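Local coordinates for protein SCO1, mitochondrial (Saccharomyces cerevisiae, PDB 2B7K) that is required for cytochrome c oxidase subunits 1 and 2 to accumulate and is thought to carry copper in mitochondria or insert it into that enzyme, at residues L66-I77 / Y165-V175; G16-F24 / Y149-D159. All coordinates share one frame; numbering follows the deposited sequence.

Contact 1: L66-I77 / Y165-V175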
loop_
_atom_site.group_PDB
_atom_site.type_symbol
_atom_site.label_atom_id
_atom_site.label_comp_id
_atom_site.label_asym_id
_atom_site.label_seq_id
_atom_site.Cartn_x
_atom_site.Cartn_y
_atom_site.Cartn_z
ATOM N N LEU A 66 -5.598 11.741 1.703
ATOM C CA LEU A 66 -5.175 13.139 1.737
ATOM C C LEU A 66 -3.857 13.271 0.985
ATOM O O LEU A 66 -3.668 14.203 0.203
ATOM C CB LEU A 66 -4.993 13.613 3.178
ATOM C CG LEU A 66 -6.260 13.724 4.033
ATOM C CD1 LEU A 66 -5.887 14.261 5.399
ATOM C CD2 LEU A 66 -7.266 14.650 3.357
ATOM N N TRP A 67 -2.947 12.331 1.232
ATOM C CA TRP A 67 -1.648 12.334 0.563
ATOM C C TRP A 67 -1.801 12.231 -0.952
ATOM O O TRP A 67 -1.214 13.016 -1.702
ATOM C CB TRP A 67 -0.785 11.157 1.033
ATOM C CG TRP A 67 -0.218 11.269 2.426
ATOM C CD1 TRP A 67 -0.206 12.369 3.230
ATOM C CD2 TRP A 67 0.443 10.229 3.154
ATOM N NE1 TRP A 67 0.425 12.080 4.424
ATOM C CE2 TRP A 67 0.834 10.772 4.401
ATOM C CE3 TRP A 67 0.748 8.888 2.873
ATOM C CZ2 TRP A 67 1.511 10.021 5.370
ATOM C CZ3 TRP A 67 1.423 8.138 3.835
ATOM C CH2 TRP A 67 1.797 8.710 5.069
ATOM N N LEU A 68 -2.566 11.245 -1.405
ATOM C CA LEU A 68 -2.775 11.045 -2.836
ATOM C C LEU A 68 -3.305 12.286 -3.543
ATOM O O LEU A 68 -2.799 12.669 -4.602
ATOM C CB LEU A 68 -3.728 9.877 -3.071
ATOM C CG LEU A 68 -3.174 8.522 -2.616
ATOM C CD1 LEU A 68 -4.254 7.454 -2.737
ATOM C CD2 LEU A 68 -1.961 8.155 -3.456
ATOM N N ASN A 69 -4.316 12.920 -2.961
ATOM C CA ASN A 69 -4.886 14.118 -3.570
ATOM C C ASN A 69 -3.920 15.299 -3.580
ATOM O O ASN A 69 -3.889 16.066 -4.538
ATOM C CB ASN A 69 -6.186 14.496 -2.863
ATOM C CG ASN A 69 -7.365 13.679 -3.353
ATOM O OD1 ASN A 69 -8.420 13.645 -2.722
ATOM N ND2 ASN A 69 -7.193 13.020 -4.494
ATOM N N THR A 70 -3.133 15.448 -2.522
ATOM C CA THR A 70 -2.166 16.536 -2.462
ATOM C C THR A 70 -1.070 16.265 -3.487
ATOM O O THR A 70 -0.619 17.173 -4.188
ATOM C CB THR A 70 -1.518 16.635 -1.070
ATOM O OG1 THR A 70 -2.516 16.984 -0.105
ATOM C CG2 THR A 70 -0.427 17.684 -1.061
ATOM N N LEU A 71 -0.643 15.007 -3.572
ATOM C CA LEU A 71 0.411 14.634 -4.509
ATOM C C LEU A 71 0.037 14.925 -5.957
ATOM O O LEU A 71 0.817 15.514 -6.706
ATOM C CB LEU A 71 0.757 13.148 -4.345
ATOM C CG LEU A 71 1.619 12.861 -3.111
ATOM C CD1 LEU A 71 1.655 11.368 -2.825
ATOM C CD2 LEU A 71 3.029 13.401 -3.357
ATOM N N SER A 72 -1.161 14.522 -6.354
ATOM C CA SER A 72 -1.591 14.750 -7.723
ATOM C C SER A 72 -1.897 16.218 -8.022
ATOM O O SER A 72 -1.455 16.752 -9.042
ATOM C CB SER A 72 -2.810 13.882 -8.045
ATOM O OG SER A 72 -3.867 14.148 -7.146
ATOM N N SER A 73 -2.628 16.884 -7.136
ATOM C CA SER A 73 -2.988 18.281 -7.374
ATOM C C SER A 73 -1.834 19.281 -7.258
ATOM O O SER A 73 -1.700 20.178 -8.090
ATOM C CB SER A 73 -4.131 18.700 -6.440
ATOM O OG SER A 73 -3.727 18.728 -5.082
ATOM N N LYS A 74 -0.988 19.125 -6.245
ATOM C CA LYS A 74 0.123 20.059 -6.052
ATOM C C LYS A 74 1.439 19.714 -6.745
ATOM O O LYS A 74 2.220 20.611 -7.073
ATOM C CB LYS A 74 0.394 20.246 -4.557
ATOM C CG LYS A 74 -0.767 20.835 -3.786
ATOM C CD LYS A 74 -0.425 20.967 -2.315
ATOM C CE LYS A 74 -1.594 21.521 -1.522
ATOM N NZ LYS A 74 -1.324 21.490 -0.056
ATOM N N TYR A 75 1.695 18.430 -6.972
ATOM C CA TYR A 75 2.952 18.026 -7.594
ATOM C C TYR A 75 2.806 17.206 -8.869
ATOM O O TYR A 75 3.803 16.854 -9.501
ATOM C CB TYR A 75 3.805 17.254 -6.579
ATOM C CG TYR A 75 4.057 18.021 -5.305
ATOM C CD1 TYR A 75 3.146 17.978 -4.250
ATOM C CD2 TYR A 75 5.180 18.836 -5.172
ATOM C CE1 TYR A 75 3.346 18.731 -3.092
ATOM C CE2 TYR A 75 5.391 19.594 -4.021
ATOM C CZ TYR A 75 4.471 19.539 -2.985
ATOM O OH TYR A 75 4.673 20.293 -1.848
ATOM N N GLY A 76 1.569 16.905 -9.250
ATOM C CA GLY A 76 1.339 16.121 -10.450
ATOM C C GLY A 76 1.948 14.736 -10.348
ATOM O O GLY A 76 2.383 14.156 -11.348
ATOM N N ILE A 77 1.988 14.207 -9.130
ATOM C CA ILE A 77 2.538 12.881 -8.885
ATOM C C ILE A 77 1.392 11.899 -8.708
ATOM O O ILE A 77 0.451 12.168 -7.961
ATOM C CB ILE A 77 3.411 12.861 -7.601
ATOM C CG1 ILE A 77 4.723 13.609 -7.851
ATOM C CG2 ILE A 77 3.677 11.422 -7.162
ATOM C CD1 ILE A 77 5.603 13.747 -6.610
ATOM N N TYR A 165 4.375 10.480 10.565
ATOM C CA TYR A 165 4.283 11.364 9.414
ATOM C C TYR A 165 2.824 11.800 9.358
ATOM O O TYR A 165 1.920 10.970 9.453
ATOM C CB TYR A 165 4.643 10.643 8.115
ATOM C CG TYR A 165 6.125 10.460 7.899
ATOM C CD1 TYR A 165 6.759 9.268 8.246
ATOM C CD2 TYR A 165 6.895 11.484 7.345
ATOM C CE1 TYR A 165 8.126 9.098 8.040
ATOM C CE2 TYR A 165 8.259 11.326 7.136
ATOM C CZ TYR A 165 8.867 10.131 7.484
ATOM O OH TYR A 165 10.215 9.970 7.268
ATOM N N ASP A 166 2.593 13.100 9.220
ATOM C CA ASP A 166 1.231 13.612 9.161
ATOM C C ASP A 166 0.844 13.934 7.722
ATOM O O ASP A 166 1.593 13.638 6.795
ATOM C CB ASP A 166 1.090 14.853 10.049
ATOM C CG ASP A 166 1.947 16.017 9.580
ATOM O OD1 ASP A 166 2.041 17.015 10.327
ATOM O OD2 ASP A 166 2.520 15.944 8.472
ATOM N N GLU A 167 -0.326 14.541 7.544
ATOM C CA GLU A 167 -0.824 14.874 6.214
ATOM C C GLU A 167 0.128 15.710 5.359
ATOM O O GLU A 167 0.044 15.682 4.130
ATOM C CB GLU A 167 -2.184 15.577 6.324
ATOM C CG GLU A 167 -2.163 16.911 7.057
ATOM C CD GLU A 167 -1.604 16.807 8.464
ATOM O OE1 GLU A 167 -2.177 16.055 9.281
ATOM O OE2 GLU A 167 -0.590 17.482 8.750
ATOM N N LYS A 168 1.034 16.443 6.000
ATOM C CA LYS A 168 1.984 17.283 5.275
ATOM C C LYS A 168 3.388 16.703 5.128
ATOM O O LYS A 168 3.940 16.679 4.029
ATOM C CB LYS A 168 2.089 18.665 5.932
ATOM C CG LYS A 168 1.040 19.674 5.475
ATOM C CD LYS A 168 -0.364 19.256 5.870
ATOM C CE LYS A 168 -1.397 20.272 5.410
ATOM N NZ LYS A 168 -1.412 20.419 3.927
ATOM N N THR A 169 3.976 16.247 6.230
ATOM C CA THR A 169 5.327 15.699 6.167
ATOM C C THR A 169 5.410 14.417 5.347
ATOM O O THR A 169 6.456 14.111 4.774
ATOM C CB THR A 169 5.895 15.436 7.575
ATOM O OG1 THR A 169 5.039 14.535 8.278
ATOM C CG2 THR A 169 5.993 16.745 8.356
ATOM N N GLY A 170 4.315 13.665 5.296
ATOM C CA GLY A 170 4.309 12.438 4.516
ATOM C C GLY A 170 4.425 12.779 3.042
ATOM O O GLY A 170 5.148 12.134 2.285
ATOM N N VAL A 171 3.701 13.808 2.625
ATOM C CA VAL A 171 3.760 14.223 1.232
ATOM C C VAL A 171 5.178 14.682 0.882
ATOM O O VAL A 171 5.711 14.309 -0.161
ATOM C CB VAL A 171 2.769 15.370 0.949
ATOM C CG1 VAL A 171 3.036 15.961 -0.441
ATOM C CG2 VAL A 171 1.340 14.848 1.029
ATOM N N ASP A 172 5.790 15.473 1.759
ATOM C CA ASP A 172 7.143 15.979 1.514
ATOM C C ASP A 172 8.143 14.851 1.260
ATOM O O ASP A 172 8.974 14.933 0.351
ATOM C CB ASP A 172 7.633 16.831 2.700
ATOM C CG ASP A 172 6.806 18.093 2.907
ATOM O OD1 ASP A 172 6.313 18.658 1.911
ATOM O OD2 ASP A 172 6.663 18.541 4.070
ATOM N N LYS A 173 8.049 13.794 2.066
ATOM C CA LYS A 173 8.947 12.651 1.952
ATOM C C LYS A 173 8.755 11.890 0.646
ATOM O O LYS A 173 9.721 11.468 0.013
ATOM C CB LYS A 173 8.737 11.700 3.136
ATOM C CG LYS A 173 9.774 10.588 3.235
ATOM C CD LYS A 173 11.152 11.158 3.538
ATOM C CE LYS A 173 12.165 10.063 3.825
ATOM N NZ LYS A 173 13.492 10.631 4.190
ATOM N N ILE A 174 7.503 11.702 0.241
ATOM C CA ILE A 174 7.227 10.993 -0.998
ATOM C C ILE A 174 7.732 11.803 -2.195
ATOM O O ILE A 174 8.381 11.261 -3.088
ATOM C CB ILE A 174 5.711 10.707 -1.123
ATOM C CG1 ILE A 174 5.300 9.734 -0.012
ATOM C CG2 ILE A 174 5.386 10.131 -2.492
ATOM C CD1 ILE A 174 3.809 9.499 0.097
ATOM N N VAL A 175 7.452 13.102 -2.201
ATOM C CA VAL A 175 7.901 13.964 -3.291
ATOM C C VAL A 175 9.415 13.851 -3.468
ATOM O O VAL A 175 9.909 13.696 -4.583
ATOM C CB VAL A 175 7.523 15.438 -3.019
ATOM C CG1 VAL A 175 8.105 16.343 -4.110
ATOM C CG2 VAL A 175 6.002 15.576 -2.971
#

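Contact 2: G16-F24 / Y149-D159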
loop_
_atom_site.group_PDB
_atom_site.type_symbol
_atom_site.label_atom_id
_atom_site.label_comp_id
_atom_site.label_asym_id
_atom_site.label_seq_id
_atom_site.Cartn_x
_atom_site.Cartn_y
_atom_site.Cartn_z
ATOM N N GLY A 16 21.065 -1.383 2.610
ATOM C CA GLY A 16 21.053 -0.537 3.834
ATOM C C GLY A 16 19.790 -0.739 4.643
ATOM O O GLY A 16 19.836 -1.231 5.769
ATOM N N LYS A 17 18.656 -0.350 4.069
ATOM C CA LYS A 17 17.371 -0.499 4.737
ATOM C C LYS A 17 17.007 -1.980 4.743
ATOM O O LYS A 17 17.555 -2.758 3.965
ATOM C CB LYS A 17 16.297 0.303 3.996
ATOM C CG LYS A 17 16.520 1.807 4.032
ATOM C CD LYS A 17 15.406 2.551 3.310
ATOM C CE LYS A 17 15.546 4.053 3.482
ATOM N NZ LYS A 17 16.862 4.551 2.999
ATOM N N PRO A 18 16.083 -2.392 5.626
ATOM C CA PRO A 18 15.718 -3.810 5.650
ATOM C C PRO A 18 15.272 -4.291 4.271
ATOM O O PRO A 18 14.567 -3.581 3.555
ATOM C CB PRO A 18 14.606 -3.864 6.700
ATOM C CG PRO A 18 14.011 -2.492 6.642
ATOM C CD PRO A 18 15.228 -1.612 6.537
ATOM N N SER A 19 15.704 -5.495 3.904
ATOM C CA SER A 19 15.382 -6.082 2.609
ATOM C C SER A 19 13.920 -6.512 2.510
ATOM O O SER A 19 13.615 -7.702 2.430
ATOM C CB SER A 19 16.296 -7.282 2.345
ATOM O OG SER A 19 16.073 -7.827 1.057
ATOM N N LEU A 20 13.023 -5.533 2.507
ATOM C CA LEU A 20 11.590 -5.796 2.416
ATOM C C LEU A 20 11.143 -5.990 0.979
ATOM O O LEU A 20 11.791 -5.519 0.047
ATOM C CB LEU A 20 10.807 -4.641 3.045
ATOM C CG LEU A 20 10.616 -4.680 4.564
ATOM C CD1 LEU A 20 11.914 -5.050 5.256
ATOM C CD2 LEU A 20 10.108 -3.329 5.034
ATOM N N GLY A 21 10.021 -6.683 0.806
ATOM C CA GLY A 21 9.512 -6.928 -0.525
ATOM C C GLY A 21 10.028 -8.233 -1.096
ATOM O O GLY A 21 10.874 -8.905 -0.501
ATOM N N GLY A 22 9.524 -8.583 -2.270
ATOM C CA GLY A 22 9.933 -9.816 -2.910
ATOM C C GLY A 22 8.759 -10.377 -3.676
ATOM O O GLY A 22 7.680 -9.783 -3.672
ATOM N N PRO A 23 8.926 -11.527 -4.338
ATOM C CA PRO A 23 7.823 -12.113 -5.099
ATOM C C PRO A 23 6.587 -12.464 -4.280
ATOM O O PRO A 23 6.685 -12.979 -3.167
ATOM C CB PRO A 23 8.463 -13.345 -5.739
ATOM C CG PRO A 23 9.538 -13.718 -4.760
ATOM C CD PRO A 23 10.127 -12.377 -4.410
ATOM N N PHE A 24 5.425 -12.148 -4.839
ATOM C CA PHE A 24 4.150 -12.464 -4.211
ATOM C C PHE A 24 3.134 -12.614 -5.328
ATOM O O PHE A 24 3.338 -12.103 -6.431
ATOM C CB PHE A 24 3.728 -11.390 -3.187
ATOM C CG PHE A 24 3.436 -10.037 -3.775
ATOM C CD1 PHE A 24 2.211 -9.771 -4.384
ATOM C CD2 PHE A 24 4.368 -9.009 -3.670
ATOM C CE1 PHE A 24 1.918 -8.499 -4.873
ATOM C CE2 PHE A 24 4.085 -7.731 -4.158
ATOM C CZ PHE A 24 2.858 -7.476 -4.759
ATOM N N TYR A 149 4.459 1.300 2.871
ATOM C CA TYR A 149 5.709 0.912 2.228
ATOM C C TYR A 149 5.780 1.508 0.832
ATOM O O TYR A 149 4.943 1.209 -0.024
ATOM C CB TYR A 149 5.817 -0.620 2.149
ATOM C CG TYR A 149 5.650 -1.298 3.495
ATOM C CD1 TYR A 149 4.390 -1.446 4.069
ATOM C CD2 TYR A 149 6.759 -1.743 4.213
ATOM C CE1 TYR A 149 4.237 -2.019 5.339
ATOM C CE2 TYR A 149 6.619 -2.315 5.476
ATOM C CZ TYR A 149 5.358 -2.447 6.032
ATOM O OH TYR A 149 5.221 -2.984 7.292
ATOM N N LEU A 150 6.774 2.362 0.610
ATOM C CA LEU A 150 6.957 3.007 -0.684
ATOM C C LEU A 150 7.918 2.177 -1.525
ATOM O O LEU A 150 9.050 1.934 -1.110
ATOM C CB LEU A 150 7.520 4.418 -0.495
ATOM C CG LEU A 150 7.588 5.283 -1.759
ATOM C CD1 LEU A 150 6.183 5.505 -2.308
ATOM C CD2 LEU A 150 8.244 6.610 -1.430
ATOM N N MET A 151 7.465 1.747 -2.703
ATOM C CA MET A 151 8.290 0.923 -3.588
ATOM C C MET A 151 8.551 1.688 -4.882
ATOM O O MET A 151 7.625 2.259 -5.458
ATOM C CB MET A 151 7.569 -0.389 -3.909
ATOM C CG MET A 151 6.928 -1.081 -2.703
ATOM S SD MET A 151 8.095 -1.561 -1.403
ATOM C CE MET A 151 8.774 -3.064 -2.093
ATOM N N ASP A 152 9.802 1.697 -5.344
ATOM C CA ASP A 152 10.134 2.425 -6.567
ATOM C C ASP A 152 9.786 1.672 -7.854
ATOM O O ASP A 152 9.366 0.513 -7.817
ATOM C CB ASP A 152 11.617 2.847 -6.565
ATOM C CG ASP A 152 12.580 1.678 -6.700
ATOM O OD1 ASP A 152 12.192 0.609 -7.214
ATOM O OD2 ASP A 152 13.754 1.846 -6.303
ATOM N N PRO A 153 9.941 2.334 -9.016
ATOM C CA PRO A 153 9.637 1.727 -10.319
ATOM C C PRO A 153 10.357 0.420 -10.634
ATOM O O PRO A 153 10.007 -0.264 -11.593
ATOM C CB PRO A 153 9.989 2.840 -11.303
ATOM C CG PRO A 153 9.616 4.067 -10.535
ATOM C CD PRO A 153 10.209 3.773 -9.171
ATOM N N GLU A 154 11.365 0.078 -9.840
ATOM C CA GLU A 154 12.088 -1.172 -10.052
ATOM C C GLU A 154 11.612 -2.209 -9.040
ATOM O O GLU A 154 12.184 -3.291 -8.925
ATOM C CB GLU A 154 13.600 -0.947 -9.925
ATOM C CG GLU A 154 14.162 -0.046 -11.018
ATOM C CD GLU A 154 15.645 0.234 -10.863
ATOM O OE1 GLU A 154 16.195 0.980 -11.700
ATOM O OE2 GLU A 154 16.262 -0.288 -9.910
ATOM N N GLY A 155 10.554 -1.864 -8.311
ATOM C CA GLY A 155 9.994 -2.768 -7.323
ATOM C C GLY A 155 10.793 -2.884 -6.042
ATOM O O GLY A 155 10.596 -3.821 -5.265
ATOM N N GLN A 156 11.685 -1.928 -5.809
ATOM C CA GLN A 156 12.523 -1.941 -4.616
ATOM C C GLN A 156 11.971 -1.065 -3.500
ATOM O O GLN A 156 11.411 -0.002 -3.753
ATOM C CB GLN A 156 13.937 -1.474 -4.966
ATOM C CG GLN A 156 14.591 -2.299 -6.059
ATOM C CD GLN A 156 14.591 -3.778 -5.735
ATOM O OE1 GLN A 156 15.184 -4.207 -4.744
ATOM N NE2 GLN A 156 13.918 -4.568 -6.569
ATOM N N PHE A 157 12.142 -1.527 -2.267
ATOM C CA PHE A 157 11.696 -0.788 -1.096
ATOM C C PHE A 157 12.605 0.417 -0.921
ATOM O O PHE A 157 13.830 0.281 -0.890
ATOM C CB PHE A 157 11.789 -1.672 0.146
ATOM C CG PHE A 157 11.522 -0.945 1.432
ATOM C CD1 PHE A 157 10.232 -0.521 1.756
ATOM C CD2 PHE A 157 12.558 -0.696 2.331
ATOM C CE1 PHE A 157 9.979 0.138 2.958
ATOM C CE2 PHE A 157 12.315 -0.035 3.536
ATOM C CZ PHE A 157 11.020 0.381 3.850
ATOM N N VAL A 158 12.017 1.599 -0.811
ATOM C CA VAL A 158 12.830 2.792 -0.635
ATOM C C VAL A 158 12.558 3.506 0.679
ATOM O O VAL A 158 13.413 4.241 1.170
ATOM C CB VAL A 158 12.641 3.785 -1.796
ATOM C CG1 VAL A 158 13.214 3.199 -3.069
ATOM C CG2 VAL A 158 11.176 4.107 -1.977
ATOM N N ASP A 159 11.379 3.290 1.258
ATOM C CA ASP A 159 11.060 3.949 2.518
ATOM C C ASP A 159 9.728 3.513 3.117
ATOM O O ASP A 159 8.817 3.103 2.404
ATOM C CB ASP A 159 11.060 5.468 2.307
ATOM C CG ASP A 159 10.976 6.242 3.605
ATOM O OD1 ASP A 159 11.782 5.960 4.518
ATOM O OD2 ASP A 159 10.114 7.140 3.710
HETATM O O HOH W 1 13.586 -3.948 -1.869
HETATM O O HOH W 2 11.605 -5.974 -3.299
#

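Contact 1: L66-I77 / Y165-V175
Trp67 points its indole N-H into the turn that opens helix 169-180, where NE1 donates to Asp166 O at 3.1 Å; the oxygen lies near the indole plane, the N-H above that of the carbonyl. Gly170 N reaches that oxygen from the opposite face. Over one indole face lies Gly170, its CA 3.8 Å from Trp67 CZ2; a CB on Gly170 would run into the ring, so glycine suits the place. Val171 is a knob among Trp67, Thr70, Leu71 and Tyr75. With CG1 anti to the backbone N (chi1 169°), its branches part: CG2 meets Trp67 CD1 at 3.7 Å, CG1 meets Tyr75 CE1 at 3.8 Å. One turn on, Val175 CG2 sits 3.8 Å from the centroid of the Tyr75 ring, a CH-pi contact near the ring normal, while Leu71 CD1 packs on Ile174 CG2. The axes of 66-75 and 169-175 cross at -52°. In the turn beyond the indole edge, Asp166 OD2 caps helix 169-180, accepting from Thr169 N (2.7 Å), Lys168 N and Thr169 OG1; Phe148, Ile45 and Leu161 touch the indole. The one hydrogen bond across this apolar seam satisfies a buried indole N-H and fixes the ring against the capped turn.

Contact 2: G16-F24 / Y149-D159
The beta hairpin that joins strands 148-151 and 157-161, at the edge of the thioredoxin-like sheet, is lined along one side by the irregular segment 16-24 leading into strand 25-28. Leu20 packs on two aromatic rings: its CD2 lies over the centre of the Phe157 ring, a CH-pi contact 4.0 Å from the centroid, and meets the edge of Tyr149 at CE2, 3.7 Å away. Phe157 holds CG anti to its own nitrogen (chi1 172°), which carries the ring out between Leu20 on one face and Asp159 N on the other, with Lys17 CB at its rim. Were Phe157 cut back to an alanine, with the ring gone, Leu20 would probably be left freer to turn and Lys17 CB without its neighbour. Gly21 follows with positive phi, and a CB there would strike Met151 CE. The hairpin is shaped by a type I turn from Asp152 to Gly155; Asp152 OD1 accepts from Glu154 N, an Asx turn, and from Gln156 N just beyond. A classic bulge sets Val158 and Asp159 facing Leu150. Between the backbones, one water accepts from Phe157 N at 2.8 Å and lies 3.1 Å from Leu20 O.

How the contacts relate
Contacts 1 and 2 lie with their centres about 20 Å apart in one thioredoxin-like domain, and both use the end of the sheet where strands 44-49, 148-151 and 157-161 run side by side. Contact 1 packs helix 56-75 against helix 169-180, while contact 2 lays the loop before strand 25-28 along the hairpin at one edge of the sheet. Their segments alternate in the chain: 16-24, 66-77, 149-159, 165-175. Strand 157-161 is followed, after a short turn, by helix 169-180, and the contacts touch where Lys173 CG packs on Asp159 OD2 at 3.5 Å. The side chain of Tyr149 in contact 2 lies about 7 Å from that of His144, a probable copper ligand, whereas contact 1 lies away from that site.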